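Local coordinates for protein Myo-inositol 2-dehydrogenase (Thermotoga maritima, PDB 3EZY) that catalyses the NAD(+)-dependent oxidation of myo-inositol to scyllo-inosose and probably serves in a myo-inositol degradation pathway, at residues A[251-254]-A[255-258]. Sequence-based numbering, arbitrary orientation.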
loop_
_atom_site.group_PDB
_atom_site.type_symbol
_atom_site.label_atom_id
_atom_site.label_comp_id
_atom_site.label_asym_id
_atom_site.label_seq_id
_atom_site.Cartn_x
_atom_site.Cartn_y
_atom_site.Cartn_z
ATOM N N PHE A 251 -10.477 2.427 8.399
ATOM C CA PHE A 251 -10.859 1.536 7.298
ATOM C C PHE A 251 -10.315 0.153 7.629
ATOM O O PHE A 251 -9.234 0.053 8.217
ATOM C CB PHE A 251 -10.207 2.143 6.041
ATOM C CG PHE A 251 -9.962 1.195 4.932
ATOM C CD1 PHE A 251 -11.017 0.776 4.121
ATOM C CD2 PHE A 251 -8.684 0.780 4.644
ATOM C CE1 PHE A 251 -10.813 -0.066 3.041
ATOM C CE2 PHE A 251 -8.454 -0.075 3.557
ATOM C CZ PHE A 251 -9.537 -0.490 2.748
ATOM N N ALA A 252 -11.066 -0.910 7.312
ATOM C CA ALA A 252 -10.524 -2.282 7.431
ATOM C C ALA A 252 -10.557 -2.869 6.001
ATOM O O ALA A 252 -11.612 -2.880 5.369
ATOM C CB ALA A 252 -11.382 -3.117 8.402
ATOM N N ASP A 253 -9.405 -3.320 5.495
ATOM C CA ASP A 253 -9.295 -3.871 4.148
ATOM C C ASP A 253 -9.480 -5.412 4.131
ATOM O O ASP A 253 -9.539 -6.092 5.179
ATOM C CB ASP A 253 -7.946 -3.439 3.524
ATOM C CG ASP A 253 -7.925 -3.531 1.970
ATOM O OD1 ASP A 253 -8.976 -3.745 1.321
ATOM O OD2 ASP A 253 -6.825 -3.362 1.394
ATOM N N ASN A 254 -9.652 -5.960 2.927
ATOM C CA ASN A 254 -9.534 -7.373 2.716
ATOM C C ASN A 254 -8.162 -7.950 3.069
ATOM O O ASN A 254 -7.168 -7.245 3.105
ATOM C CB ASN A 254 -9.888 -7.711 1.253
ATOM C CG ASN A 254 -11.303 -7.323 0.940
ATOM O OD1 ASN A 254 -12.215 -7.847 1.557
ATOM N ND2 ASN A 254 -11.487 -6.297 0.102
ATOM N N VAL A 255 -8.150 -9.259 3.315
ATOM C CA VAL A 255 -6.933 -10.012 3.562
ATOM C C VAL A 255 -6.469 -10.636 2.229
ATOM O O VAL A 255 -7.298 -11.087 1.421
ATOM C CB VAL A 255 -7.235 -11.072 4.640
ATOM C CG1 VAL A 255 -6.109 -12.061 4.786
ATOM C CG2 VAL A 255 -7.605 -10.386 6.011
ATOM N N ARG A 256 -5.154 -10.639 1.984
ATOM C CA ARG A 256 -4.626 -11.290 0.806
ATOM C C ARG A 256 -3.948 -12.586 1.258
ATOM O O ARG A 256 -3.557 -12.747 2.419
ATOM C CB ARG A 256 -3.550 -10.451 0.059
ATOM C CG ARG A 256 -3.758 -8.938 -0.125
ATOM C CD ARG A 256 -4.943 -8.645 -0.964
ATOM N NE ARG A 256 -5.088 -7.227 -1.319
ATOM C CZ ARG A 256 -5.725 -6.319 -0.585
ATOM N NH1 ARG A 256 -6.235 -6.661 0.585
ATOM N NH2 ARG A 256 -5.861 -5.077 -1.021
ATOM N N GLU A 257 -3.764 -13.491 0.321
ATOM C CA GLU A 257 -3.163 -14.784 0.647
ATOM C C GLU A 257 -1.748 -14.599 1.197
ATOM O O GLU A 257 -1.318 -15.329 2.063
ATOM C CB GLU A 257 -3.085 -15.646 -0.617
ATOM C CG GLU A 257 -2.510 -17.060 -0.341
ATOM C CD GLU A 257 -2.086 -17.822 -1.618
ATOM O OE1 GLU A 257 -1.580 -17.201 -2.608
ATOM O OE2 GLU A 257 -2.216 -19.070 -1.587
ATOM N N THR A 258 -1.018 -13.609 0.691
ATOM C CA THR A 258 0.384 -13.570 1.002
ATOM C C THR A 258 0.856 -12.085 1.050
ATOM O O THR A 258 0.133 -11.214 0.612
ATOM C CB THR A 258 1.010 -14.349 -0.127
ATOM O OG1 THR A 258 1.460 -15.670 0.283
ATOM C CG2 THR A 258 1.909 -13.571 -0.905
#
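Asp253 and Arg256 form a local salt bridge between residues three apart (i to i+3) along the extended chain that leaves strand 248-252 and runs toward strand 260-264. The ion pair rests on Arg256 NH2, which donates to Asp253 OD2 at 3.1 Å with an N-H...O angle of 155°. The donor meets that oxygen on its syn side but 34° out of the carboxylate plane, whereas OD2 lies close to the guanidinium plane; the two flat groups stand nearly perpendicular. A second, weak bond runs from Arg256 NH1 to the same OD2 at 3.4 Å, making the bridge forked at one oxygen. Asp253 reaches it with CG anti to the backbone N (chi1 -160°), and Arg256 bends back at chi2. The other carboxylate oxygen, Asp253 OD1, weakly accepts the backbone N of Asn254 at 2.8 Å, a weak link from the carboxylate to the main chain of the next residue. Strand 248-252 is the edge of the mixed sheet in this chain, within the C-terminal domain of the Gfo/Idh/MocA family, and a second subunit continues that sheet antiparallel through Phe251 and Ala252. Arg256 NH2 also forms a salt bridge with Asp268 OD2 of a third subunit, and Arg256 makes a cation-pi contact with Tyr273. With an alanine at Asp253, Arg256 would probably lose its partner within the loop and the backbone N of Asn254 its weak acceptor. Asn254 turns its amide to its own sheet, where OD1 accepts from the backbone N of Gln239 and ND2 donates to Asp238. Val255 instead packs on Leu274 and on Thr259 of the second subunit.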